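Local coordinates for AP endonuclease, family protein 2 (Mycobacterium smegmatis, PDB 5TNV), which binds a magnesium ion within a xylose isomerase-like TIM barrel and may have endonuclease activity, at residues 190-195 / 208-213; 182-187 / 215-220; 59-64 / 305-310; 28-33 / 99-104. One frame throughout, in Å; residues are numbered along the deposited sequence.

Contact 1. Residues 190-195 / 208-213; sequences LSLEMY and AFIKDV
In the beta-alpha-beta unit formed by strand 189-193, helix 203-213 and strand 218-221, Leu-192 reaches out from the sheet to Phe-209 and Ile-210 on the helix. One methyl does the touching. CD1 of Leu-192 comes to the edge of the Phe-209 ring, near its plane, and lies 3.8 Å from CE1 of Phe-209, with the ring's CD1 equally close. The same methyl is 4.0 Å from CD1 of Ile-210, so it sits against both helix side chains at once. The side chains of Leu-192 and Phe-209 cross at about a right angle, and the methyl meets the ring at its rim. In Phe-209, CG is turned opposite the backbone N (chi1 -169°), and this brings the ring toward the strand. Branched and aromatic hydrocarbons suit a buried seam where no polar group has to be satisfied, and the contact is made by van der Waals packing alone. Leu-192 also rests on Val-218 and Thr-140 of the flanking strands, while Phe-209 continues onto Ile-173 of helix 169-185. Along the strand the side chains alternate: the residue next to Leu-192, Glu-193, faces the barrel interior, where its OE2 coordinates the magnesium ion and its OE1 accepts a hydrogen bond from ND2 of Asn-139. The hydrophobic neighbour therefore belongs to the layer outside the sheet, and the side chain of Leu-192 is about 11 Å from the magnesium ion. Ligand residues sit at the C-terminal ends of barrel strands, as Glu-193 does; an outer helix packed on its strand through apolar side chains is characteristic of TIM barrels.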
loop_
_atom_site.group_PDB
_atom_site.type_symbol
_atom_site.label_atom_id
_atom_site.label_comp_id
_atom_site.label_asym_id
_atom_site.label_seq_id
_atom_site.Cartn_x
_atom_site.Cartn_y
_atom_site.Cartn_z
ATOM N N LEU A 190 -28.061 -4.338 19.359
ATOM C CA LEU A 190 -28.181 -3.992 17.947
ATOM C C LEU A 190 -27.208 -2.860 17.609
ATOM O O LEU A 190 -27.092 -1.927 18.421
ATOM C CB LEU A 190 -29.609 -3.554 17.659
ATOM C CG LEU A 190 -29.961 -3.356 16.172
ATOM C CD1 LEU A 190 -30.114 -4.707 15.507
ATOM C CD2 LEU A 190 -31.211 -2.514 16.078
ATOM N N SER A 191 -26.577 -2.929 16.462
ATOM C CA SER A 191 -25.746 -1.841 15.976
ATOM C C SER A 191 -26.287 -1.363 14.621
ATOM O O SER A 191 -26.806 -2.157 13.844
ATOM C CB SER A 191 -24.287 -2.247 15.857
ATOM O OG SER A 191 -23.455 -1.101 15.752
ATOM N N LEU A 192 -26.136 -0.055 14.390
ATOM C CA LEU A 192 -26.589 0.620 13.191
ATOM C C LEU A 192 -25.416 1.118 12.370
ATOM O O LEU A 192 -24.647 1.969 12.797
ATOM C CB LEU A 192 -27.467 1.832 13.545
ATOM C CG LEU A 192 -28.602 1.580 14.552
ATOM C CD1 LEU A 192 -29.326 2.888 14.824
ATOM C CD2 LEU A 192 -29.550 0.496 14.030
ATOM N N GLU A 193 -25.260 0.525 11.178
ATOM C CA GLU A 193 -24.089 0.768 10.336
ATOM C C GLU A 193 -24.211 2.065 9.549
ATOM O O GLU A 193 -25.058 2.197 8.646
ATOM C CB GLU A 193 -23.895 -0.437 9.396
ATOM C CG GLU A 193 -22.682 -0.327 8.525
ATOM C CD GLU A 193 -22.483 -1.576 7.659
ATOM O OE1 GLU A 193 -23.131 -2.605 7.915
ATOM O OE2 GLU A 193 -21.619 -1.513 6.728
ATOM N N MET A 194 -23.310 3.000 9.839
ATOM C CA MET A 194 -23.256 4.233 9.060
ATOM C C MET A 194 -22.883 3.928 7.627
ATOM O O MET A 194 -21.946 3.165 7.366
ATOM C CB MET A 194 -22.261 5.209 9.694
ATOM C CG MET A 194 -22.712 5.706 11.053
ATOM S SD MET A 194 -21.617 6.872 11.853
ATOM C CE MET A 194 -21.617 8.211 10.640
ATOM N N TYR A 195 -23.589 4.555 6.693
ATOM C CA TYR A 195 -23.461 4.279 5.254
ATOM C C TYR A 195 -24.032 5.506 4.540
ATOM O O TYR A 195 -25.055 6.064 4.959
ATOM C CB TYR A 195 -24.135 2.973 4.878
ATOM C CG TYR A 195 -23.995 2.564 3.421
ATOM C CD1 TYR A 195 -24.802 3.154 2.443
ATOM C CD2 TYR A 195 -23.080 1.622 3.013
ATOM C CE1 TYR A 195 -24.699 2.829 1.112
ATOM C CE2 TYR A 195 -22.989 1.242 1.677
ATOM C CZ TYR A 195 -23.772 1.842 0.748
ATOM O OH TYR A 195 -23.690 1.441 -0.581
ATOM N N ALA A 208 -27.943 12.235 15.694
ATOM C CA ALA A 208 -29.332 12.628 15.906
ATOM C C ALA A 208 -30.237 11.387 15.855
ATOM O O ALA A 208 -31.220 11.290 16.614
ATOM C CB ALA A 208 -29.791 13.655 14.923
ATOM N N PHE A 209 -29.890 10.446 14.973
ATOM C CA PHE A 209 -30.706 9.233 14.826
ATOM C C PHE A 209 -30.598 8.382 16.085
ATOM O O PHE A 209 -31.623 7.918 16.629
ATOM C CB PHE A 209 -30.306 8.469 13.593
ATOM C CG PHE A 209 -31.249 7.347 13.191
ATOM C CD1 PHE A 209 -31.148 6.055 13.684
ATOM C CD2 PHE A 209 -32.260 7.607 12.264
ATOM C CE1 PHE A 209 -32.030 5.075 13.283
ATOM C CE2 PHE A 209 -33.144 6.614 11.845
ATOM C CZ PHE A 209 -33.018 5.357 12.371
ATOM N N ILE A 210 -29.385 8.153 16.590
ATOM C CA ILE A 210 -29.240 7.298 17.764
ATOM C C ILE A 210 -29.882 7.970 18.984
ATOM O O ILE A 210 -30.492 7.320 19.830
ATOM C CB ILE A 210 -27.779 6.864 17.996
ATOM C CG1 ILE A 210 -27.714 5.672 18.947
ATOM C CG2 ILE A 210 -26.916 7.986 18.482
ATOM C CD1 ILE A 210 -28.291 4.401 18.371
ATOM N N LYS A 211 -29.820 9.299 19.055
ATOM C CA LYS A 211 -30.508 10.004 20.140
ATOM C C LYS A 211 -32.017 9.866 20.023
ATOM O O LYS A 211 -32.723 9.630 21.008
ATOM C CB LYS A 211 -30.104 11.512 20.092
ATOM C CG LYS A 211 -28.659 11.724 20.635
ATOM C CD LYS A 211 -28.304 13.174 20.854
ATOM C CE LYS A 211 -26.872 13.315 21.344
ATOM N NZ LYS A 211 -26.675 13.328 22.829
ATOM N N ASP A 212 -32.555 9.970 18.821
ATOM C CA ASP A 212 -33.987 9.799 18.614
ATOM C C ASP A 212 -34.434 8.374 18.932
ATOM O O ASP A 212 -35.526 8.195 19.494
ATOM C CB ASP A 212 -34.399 10.168 17.185
ATOM C CG ASP A 212 -34.403 11.642 16.935
ATOM O OD1 ASP A 212 -34.494 12.467 17.871
ATOM O OD2 ASP A 212 -34.403 12.036 15.741
ATOM N N VAL A 213 -33.651 7.372 18.575
ATOM C CA VAL A 213 -33.980 5.988 18.896
ATOM C C VAL A 213 -34.085 5.823 20.411
ATOM O O VAL A 213 -34.987 5.146 20.876
ATOM C CB VAL A 213 -32.921 5.064 18.305
ATOM C CG1 VAL A 213 -32.973 3.665 18.904
ATOM C CG2 VAL A 213 -33.037 5.004 16.787
#

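Contact 2. Residues 182-187 / 215-220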
loop_
_atom_site.group_PDB
_atom_site.type_symbol
_atom_site.label_atom_id
_atom_site.label_comp_id
_atom_site.label_asym_id
_atom_site.label_seq_id
_atom_site.Cartn_x
_atom_site.Cartn_y
_atom_site.Cartn_z
ATOM N N HIS A 182 -35.682 -6.729 21.602
ATOM C CA HIS A 182 -35.377 -8.172 21.475
ATOM C C HIS A 182 -33.915 -8.436 21.817
ATOM O O HIS A 182 -33.599 -9.380 22.541
ATOM C CB HIS A 182 -35.836 -8.667 20.119
ATOM C CG HIS A 182 -35.789 -10.142 19.921
ATOM N ND1 HIS A 182 -36.100 -10.673 18.693
ATOM C CD2 HIS A 182 -35.504 -11.171 20.751
ATOM C CE1 HIS A 182 -35.985 -12.006 18.818
ATOM N NE2 HIS A 182 -35.634 -12.319 20.030
ATOM N N ALA A 183 -33.048 -7.589 21.262
ATOM C CA ALA A 183 -31.608 -7.715 21.595
ATOM C C ALA A 183 -31.377 -7.651 23.091
ATOM O O ALA A 183 -30.663 -8.469 23.671
ATOM C CB ALA A 183 -30.822 -6.634 20.822
ATOM N N ARG A 184 -31.962 -6.614 23.735
ATOM C CA ARG A 184 -31.785 -6.453 25.174
ATOM C C ARG A 184 -32.196 -7.694 25.958
ATOM O O ARG A 184 -31.490 -8.193 26.821
ATOM C CB ARG A 184 -32.556 -5.242 25.670
ATOM C CG ARG A 184 -32.235 -4.855 27.097
ATOM C CD ARG A 184 -33.215 -3.998 27.806
ATOM N NE ARG A 184 -33.390 -2.670 27.380
ATOM C CZ ARG A 184 -34.498 -2.123 26.856
ATOM N NH1 ARG A 184 -34.410 -0.841 26.573
ATOM N NH2 ARG A 184 -35.635 -2.750 26.583
ATOM N N THR A 185 -33.360 -8.230 25.617
ATOM C CA THR A 185 -33.854 -9.452 26.281
ATOM C C THR A 185 -32.879 -10.610 26.123
ATOM O O THR A 185 -32.739 -11.435 27.030
ATOM C CB THR A 185 -35.218 -9.800 25.691
ATOM O OG1 THR A 185 -36.076 -8.706 26.011
ATOM C CG2 THR A 185 -35.765 -11.122 26.243
ATOM N N ASN A 186 -32.203 -10.694 24.992
ATOM C CA ASN A 186 -31.242 -11.735 24.698
ATOM C C ASN A 186 -29.831 -11.457 25.175
ATOM O O ASN A 186 -28.931 -12.248 24.894
ATOM C CB ASN A 186 -31.247 -12.084 23.215
ATOM C CG ASN A 186 -32.471 -12.882 22.825
ATOM O OD1 ASN A 186 -33.414 -13.069 23.602
ATOM N ND2 ASN A 186 -32.453 -13.445 21.624
ATOM N N GLY A 187 -29.650 -10.373 25.918
ATOM C CA GLY A 187 -28.346 -10.060 26.483
ATOM C C GLY A 187 -27.351 -9.532 25.458
ATOM O O GLY A 187 -26.145 -9.574 25.772
ATOM N N HIS A 215 -32.514 4.177 22.929
ATOM C CA HIS A 215 -32.618 2.767 23.364
ATOM C C HIS A 215 -31.262 2.298 23.845
ATOM O O HIS A 215 -30.271 2.333 23.077
ATOM C CB HIS A 215 -33.147 1.925 22.184
ATOM C CG HIS A 215 -33.634 0.590 22.657
ATOM N ND1 HIS A 215 -32.809 -0.373 23.226
ATOM C CD2 HIS A 215 -34.900 0.081 22.655
ATOM C CE1 HIS A 215 -33.625 -1.395 23.514
ATOM N NE2 HIS A 215 -34.866 -1.147 23.190
ATOM N N ASP A 216 -31.202 1.786 25.076
ATOM C CA ASP A 216 -29.935 1.392 25.668
ATOM C C ASP A 216 -29.369 0.070 25.157
ATOM O O ASP A 216 -28.263 -0.303 25.594
ATOM C CB ASP A 216 -30.008 1.366 27.187
ATOM C CG ASP A 216 -30.890 0.331 27.797
ATOM O OD1 ASP A 216 -31.461 -0.525 27.101
ATOM O OD2 ASP A 216 -31.029 0.410 29.044
ATOM N N ALA A 217 -30.033 -0.591 24.253
ATOM C CA ALA A 217 -29.451 -1.772 23.576
ATOM C C ALA A 217 -29.243 -1.526 22.095
ATOM O O ALA A 217 -29.061 -2.499 21.354
ATOM C CB ALA A 217 -30.269 -3.025 23.840
ATOM N N VAL A 218 -29.213 -0.268 21.676
ATOM C CA VAL A 218 -28.885 0.086 20.290
ATOM C C VAL A 218 -27.711 1.053 20.310
ATOM O O VAL A 218 -27.620 1.925 21.193
ATOM C CB VAL A 218 -30.093 0.706 19.572
ATOM C CG1 VAL A 218 -29.735 0.965 18.102
ATOM C CG2 VAL A 218 -31.330 -0.205 19.657
ATOM N N GLY A 219 -26.796 0.911 19.375
ATOM C CA GLY A 219 -25.652 1.830 19.254
ATOM C C GLY A 219 -25.276 1.944 17.782
ATOM O O GLY A 219 -25.849 1.287 16.916
ATOM N N LEU A 220 -24.321 2.837 17.541
ATOM C CA LEU A 220 -23.787 3.036 16.194
ATOM C C LEU A 220 -22.652 2.060 15.891
ATOM O O LEU A 220 -21.897 1.644 16.768
ATOM C CB LEU A 220 -23.277 4.474 16.005
ATOM C CG LEU A 220 -24.306 5.573 16.097
ATOM C CD1 LEU A 220 -23.593 6.928 15.961
ATOM C CD2 LEU A 220 -25.372 5.394 15.023
#
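Arg-184 begins its contact at CB, which packs 3.7 Å from the CB of Ala-217; a methyl group is small enough to let the helix and the turn come this close. From there the chain bends about its CG-CD bond (chi3 -68°), carrying the guanidinium over the residues that precede strand 218-221. NE donates to OD1 of Asp-216 at 2.9 Å, somewhat bent at 157° and onto the syn lone pair. NH1 reaches the same OD1 at 3.0 Å, but from above the carboxylate plane. Both nitrogens thus grip a single oxygen side-on in a salt bridge, with the carboxylate turned steeply against the guanidinium. NH1 also lies over the face of the His-215 ring, 3.2 Å from its CE1 and offset toward the rim, the two planes only 14° apart. NH2 lies out past the rim of the imidazole, 3.8 Å from NE2 of His-215, and has a long, weak ion pair with Asp-181. The rotation of the ring is fixed from both nitrogens: its ND1 accepts from the backbone N of Ala-217 at 3.0 Å, in the ring plane, while its NE2 is hydrogen-bonded to Asp-181. Arg-184 and Asp-216 are both exposed, so their charges can stay hydrated while they pair. Arg-184 stands where helix 169-185 ends in a Schellman motif with Gly-187, whose positive phi favours glycine. The type I turn from His-215 to Val-218 opens strand 218-221, which follows helix 203-213 and pairs through Ala-217 and Gly-219 with strand 189-193.

Contact 3. Residues 59-64 / 305-310; sequences RQVREL and DSLGVC
Two residues ahead of Leu-307, which meets Gln-60, Val-61 and Leu-64, Asp-305 takes the N-cap position of helix 306-325. Its OD1 accepts from the N of Gly-308 at 3.0 Å and 162°, with the donor well above the carboxylate plane, and its OD2 turns to Arg-282 and Tyr-316 of the second subunit. Ser-306 adds a bond from OG to the O of Gly-303. Leu-307 then carries the packing. With CG opposite the backbone N (chi1 -178°), it extends its branches toward segment 59-64: CG lies 3.7 Å from CD1 of Leu-64, CD1 is 4.0 Å from CG2 of Val-61, and CD2 is 4.1 Å from CB of Gln-60. A leucine, with two methyls to spread, fits two neighbours on helix 51-63 and Leu-64 just past its end. These two helices follow strands 29-32 and 297-299, which are adjacent in the sheet, so their meeting closes the outer ring of the TIM barrel where its first and last helices come together. Gly-308 follows; having no side chain, it lets the Asp-305 carboxylate lie close against the backbone. Val-309 packs on His-301 and on Tyr-276 of the second subunit.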
loop_
_atom_site.group_PDB
_atom_site.type_symbol
_atom_site.label_atom_id
_atom_site.label_comp_id
_atom_site.label_asym_id
_atom_site.label_seq_id
_atom_site.Cartn_x
_atom_site.Cartn_y
_atom_site.Cartn_z
ATOM N N ARG A 59 -11.897 -22.487 6.499
ATOM C CA ARG A 59 -10.479 -22.858 6.682
ATOM C C ARG A 59 -9.557 -21.769 6.157
ATOM O O ARG A 59 -8.502 -21.515 6.748
ATOM C CB ARG A 59 -10.220 -24.162 5.958
ATOM C CG ARG A 59 -8.886 -24.817 6.307
ATOM C CD ARG A 59 -8.778 -26.205 5.684
ATOM N NE ARG A 59 -9.846 -27.067 6.230
ATOM C CZ ARG A 59 -10.340 -28.130 5.609
ATOM N NH1 ARG A 59 -9.844 -28.539 4.463
ATOM N NH2 ARG A 59 -11.308 -28.822 6.178
ATOM N N GLN A 60 -9.910 -21.148 5.029
ATOM C CA GLN A 60 -9.076 -20.092 4.480
ATOM C C GLN A 60 -8.936 -18.938 5.469
ATOM O O GLN A 60 -7.889 -18.268 5.507
ATOM C CB GLN A 60 -9.664 -19.564 3.165
ATOM C CG GLN A 60 -9.605 -20.585 2.037
ATOM C CD GLN A 60 -10.123 -19.968 0.769
ATOM O OE1 GLN A 60 -9.559 -18.992 0.257
ATOM N NE2 GLN A 60 -11.207 -20.488 0.254
ATOM N N VAL A 61 -10.002 -18.653 6.198
ATOM C CA VAL A 61 -10.039 -17.583 7.197
ATOM C C VAL A 61 -9.165 -17.955 8.390
ATOM O O VAL A 61 -8.332 -17.165 8.845
ATOM C CB VAL A 61 -11.507 -17.317 7.574
ATOM C CG1 VAL A 61 -11.556 -16.249 8.637
ATOM C CG2 VAL A 61 -12.311 -16.934 6.362
ATOM N N ARG A 62 -9.333 -19.181 8.921
ATOM C CA ARG A 62 -8.491 -19.629 10.044
ATOM C C ARG A 62 -7.022 -19.671 9.660
ATOM O O ARG A 62 -6.168 -19.307 10.474
ATOM C CB ARG A 62 -8.973 -21.033 10.467
ATOM C CG ARG A 62 -8.170 -21.608 11.632
ATOM C CD ARG A 62 -8.325 -20.747 12.884
ATOM N NE ARG A 62 -7.706 -21.393 14.017
ATOM C CZ ARG A 62 -7.499 -20.739 15.136
ATOM N NH1 ARG A 62 -7.868 -19.465 15.271
ATOM N NH2 ARG A 62 -6.937 -21.329 16.149
ATOM N N GLU A 63 -6.701 -20.118 8.441
ATOM C CA GLU A 63 -5.315 -20.147 7.969
ATOM C C GLU A 63 -4.618 -18.789 8.057
ATOM O O GLU A 63 -3.394 -18.750 8.201
ATOM C CB GLU A 63 -5.267 -20.606 6.495
ATOM C CG GLU A 63 -5.458 -22.121 6.349
ATOM C CD GLU A 63 -5.737 -22.547 4.917
ATOM O OE1 GLU A 63 -6.044 -21.689 4.055
ATOM O OE2 GLU A 63 -5.647 -23.789 4.660
ATOM N N LEU A 64 -5.374 -17.734 7.941
ATOM C CA LEU A 64 -4.853 -16.361 7.983
ATOM C C LEU A 64 -4.870 -15.766 9.383
ATOM O O LEU A 64 -4.517 -14.583 9.544
ATOM C CB LEU A 64 -5.556 -15.498 6.942
ATOM C CG LEU A 64 -5.199 -15.818 5.514
ATOM C CD1 LEU A 64 -6.205 -15.212 4.551
ATOM C CD2 LEU A 64 -3.800 -15.359 5.198
ATOM N N ASP A 305 -7.804 -7.721 -2.559
ATOM C CA ASP A 305 -7.812 -9.035 -1.889
ATOM C C ASP A 305 -8.480 -8.820 -0.536
ATOM O O ASP A 305 -7.822 -8.574 0.486
ATOM C CB ASP A 305 -6.426 -9.626 -1.745
ATOM C CG ASP A 305 -6.420 -10.937 -1.005
ATOM O OD1 ASP A 305 -7.478 -11.470 -0.585
ATOM O OD2 ASP A 305 -5.292 -11.479 -0.823
ATOM N N SER A 306 -9.781 -8.869 -0.512
ATOM C CA SER A 306 -10.566 -8.546 0.685
ATOM C C SER A 306 -10.098 -9.370 1.876
ATOM O O SER A 306 -9.819 -8.831 2.964
ATOM C CB SER A 306 -12.061 -8.797 0.417
ATOM O OG SER A 306 -12.489 -8.142 -0.787
ATOM N N LEU A 307 -10.007 -10.687 1.713
ATOM C CA LEU A 307 -9.644 -11.546 2.851
ATOM C C LEU A 307 -8.225 -11.325 3.308
ATOM O O LEU A 307 -7.945 -11.211 4.497
ATOM C CB LEU A 307 -9.853 -13.022 2.480
ATOM C CG LEU A 307 -9.555 -13.994 3.570
ATOM C CD1 LEU A 307 -10.438 -13.722 4.809
ATOM C CD2 LEU A 307 -9.725 -15.428 3.088
ATOM N N GLY A 308 -7.286 -11.200 2.355
ATOM C CA GLY A 308 -5.907 -10.994 2.708
ATOM C C GLY A 308 -5.678 -9.694 3.444
ATOM O O GLY A 308 -4.928 -9.619 4.433
ATOM N N VAL A 309 -6.311 -8.626 2.999
ATOM C CA VAL A 309 -6.194 -7.332 3.678
ATOM C C VAL A 309 -6.876 -7.388 5.032
ATOM O O VAL A 309 -6.317 -6.885 6.023
ATOM C CB VAL A 309 -6.670 -6.156 2.816
ATOM C CG1 VAL A 309 -6.651 -4.887 3.637
ATOM C CG2 VAL A 309 -5.815 -6.019 1.565
ATOM N N CYS A 310 -8.043 -7.997 5.142
ATOM C CA CYS A 310 -8.670 -8.148 6.455
ATOM C C CYS A 310 -7.746 -8.853 7.447
ATOM O O CYS A 310 -7.674 -8.491 8.590
ATOM C CB CYS A 310 -9.993 -8.914 6.356
ATOM S SG CYS A 310 -11.353 -7.916 5.637
#

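Contact 4. Residues 28-33 / 99-104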
loop_
_atom_site.group_PDB
_atom_site.type_symbol
_atom_site.label_atom_id
_atom_site.label_comp_id
_atom_site.label_asym_id
_atom_site.label_seq_id
_atom_site.Cartn_x
_atom_site.Cartn_y
_atom_site.Cartn_z
ATOM N N PRO A 28 -12.618 -9.615 20.392
ATOM C CA PRO A 28 -12.983 -10.218 19.106
ATOM C C PRO A 28 -12.708 -9.291 17.921
ATOM O O PRO A 28 -13.149 -8.157 17.937
ATOM C CB PRO A 28 -14.472 -10.566 19.277
ATOM C CG PRO A 28 -14.636 -10.726 20.746
ATOM C CD PRO A 28 -13.801 -9.574 21.273
ATOM N N ILE A 29 -12.012 -9.856 16.936
ATOM C CA ILE A 29 -11.660 -9.138 15.695
ATOM C C ILE A 29 -12.104 -10.050 14.566
ATOM O O ILE A 29 -11.354 -10.964 14.154
ATOM C CB ILE A 29 -10.192 -8.745 15.623
ATOM C CG1 ILE A 29 -9.733 -7.890 16.835
ATOM C CG2 ILE A 29 -9.923 -8.031 14.330
ATOM C CD1 ILE A 29 -8.208 -7.928 17.011
ATOM N N ALA A 30 -13.310 -9.865 14.075
ATOM C CA ALA A 30 -13.913 -10.841 13.174
ATOM C C ALA A 30 -13.604 -10.612 11.716
ATOM O O ALA A 30 -13.553 -9.471 11.255
ATOM C CB ALA A 30 -15.424 -10.795 13.317
ATOM N N ALA A 31 -13.418 -11.696 10.968
ATOM C CA ALA A 31 -13.397 -11.634 9.510
ATOM C C ALA A 31 -14.807 -11.541 8.970
ATOM O O ALA A 31 -15.631 -12.465 9.193
ATOM C CB ALA A 31 -12.715 -12.840 8.905
ATOM N N ASN A 32 -15.138 -10.505 8.240
ATOM C CA ASN A 32 -16.436 -10.413 7.559
ATOM C C ASN A 32 -16.450 -11.368 6.389
ATOM O O ASN A 32 -15.518 -11.328 5.601
ATOM C CB ASN A 32 -16.631 -8.966 7.093
ATOM C CG ASN A 32 -17.985 -8.635 6.550
ATOM O OD1 ASN A 32 -18.321 -9.181 5.494
ATOM N ND2 ASN A 32 -18.759 -7.785 7.186
ATOM N N MET A 33 -17.482 -12.227 6.257
ATOM C CA MET A 33 -17.535 -13.261 5.224
ATOM C C MET A 33 -18.182 -12.815 3.907
ATOM O O MET A 33 -18.299 -13.632 3.000
ATOM C CB MET A 33 -18.290 -14.484 5.772
ATOM C CG MET A 33 -17.595 -15.111 6.980
ATOM S SD MET A 33 -15.980 -15.851 6.635
ATOM C CE MET A 33 -16.491 -17.373 5.827
ATOM N N ALA A 99 -15.263 -18.946 15.661
ATOM C CA ALA A 99 -16.474 -18.600 16.405
ATOM C C ALA A 99 -17.062 -17.316 15.804
ATOM O O ALA A 99 -16.338 -16.540 15.181
ATOM C CB ALA A 99 -16.142 -18.455 17.879
ATOM N N ILE A 100 -18.356 -17.104 16.000
ATOM C CA ILE A 100 -19.046 -15.926 15.511
ATOM C C ILE A 100 -19.183 -14.902 16.650
ATOM O O ILE A 100 -19.812 -15.193 17.665
ATOM C CB ILE A 100 -20.410 -16.255 14.933
ATOM C CG1 ILE A 100 -20.245 -17.104 13.660
ATOM C CG2 ILE A 100 -21.200 -15.015 14.663
ATOM C CD1 ILE A 100 -21.513 -17.703 13.109
ATOM N N SER A 101 -18.629 -13.695 16.445
ATOM C CA SER A 101 -18.733 -12.615 17.418
ATOM C C SER A 101 -19.805 -11.595 17.091
ATOM O O SER A 101 -20.279 -10.880 18.002
ATOM C CB SER A 101 -17.367 -11.935 17.604
ATOM O OG SER A 101 -16.799 -11.606 16.350
ATOM N N SER A 102 -20.213 -11.482 15.835
ATOM C CA SER A 102 -21.207 -10.514 15.392
ATOM C C SER A 102 -21.850 -11.063 14.112
ATOM O O SER A 102 -21.218 -11.861 13.411
ATOM C CB SER A 102 -20.564 -9.150 15.126
ATOM O OG SER A 102 -19.515 -9.229 14.183
ATOM N N ILE A 103 -23.060 -10.612 13.834
ATOM C CA ILE A 103 -23.743 -10.957 12.584
ATOM C C ILE A 103 -24.217 -9.639 11.941
ATOM O O ILE A 103 -25.073 -8.956 12.502
ATOM C CB ILE A 103 -24.917 -11.915 12.776
ATOM C CG1 ILE A 103 -24.503 -13.172 13.510
ATOM C CG2 ILE A 103 -25.567 -12.194 11.427
ATOM C CD1 ILE A 103 -25.648 -14.103 13.897
ATOM N N SER A 104 -23.680 -9.345 10.769
ATOM C CA SER A 104 -23.956 -8.100 10.046
ATOM C C SER A 104 -24.806 -8.329 8.829
ATOM O O SER A 104 -24.363 -8.865 7.816
ATOM C CB SER A 104 -22.639 -7.419 9.620
ATOM O OG SER A 104 -21.878 -7.026 10.758
#
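Pro-28 brings a ring to Ser-101, but a puckered aliphatic one: no flat group presents a face or an edge here, and the proline meets the serine through CB, 3.6 Å from the CB of Ser-101. Strands 29-32 and 99-104 belong to the parallel barrel of a TIM fold and are not neighbours in it. Strand 68-70 runs between them, its His-68 touching both Pro-28 and Ser-101, so the contact is made by side chains reaching past that strand on the inner side. Small residues suit this confined interior. The strand is interrupted near Ser-101, and Ser-101 and Ser-102, consecutive in the chain, both point toward segment 28-33. In Ser-101 the hydroxyl lies between the backbone N and the carbonyl carbon (chi1 50°), which brings OG over to Ala-30. Ser-102 touches Ala-30 more loosely, and its OG is hydrogen-bonded to Asp-70 instead. Ser-104 shares that aspartate and also bonds to NE2 of His-252, whose ND1 binds the magnesium ion; these serines thus belong to a polar network behind a metal ligand. Closest of all across the two segments is Ala-30, with its CB 3.4 Å from the OG of Ser-101.

In the fold
The four contacts form two touching pairs within the barrel. Contacts 1 and 2, their centres 12 Å apart, share the pairing of strands 189-193 and 218-221: the N of Leu-190 lies 2.9 Å from the O of Ala-217, a probable hydrogen bond. Contacts 3 and 4 have centres 13 Å apart and meet where CG1 of Val-61 packs 3.6 Å from CB of Ala-31. Contact 3 lies about 30 Å from contact 1, centre to centre, across the chain. Contact 1 contains Glu-193, which binds the magnesium ion with Asp-223 and His-252; contact 4 lies nearby, the side chain of Ser-102 about 10 Å from the ion. Contacts 2 and 3 lie away from it.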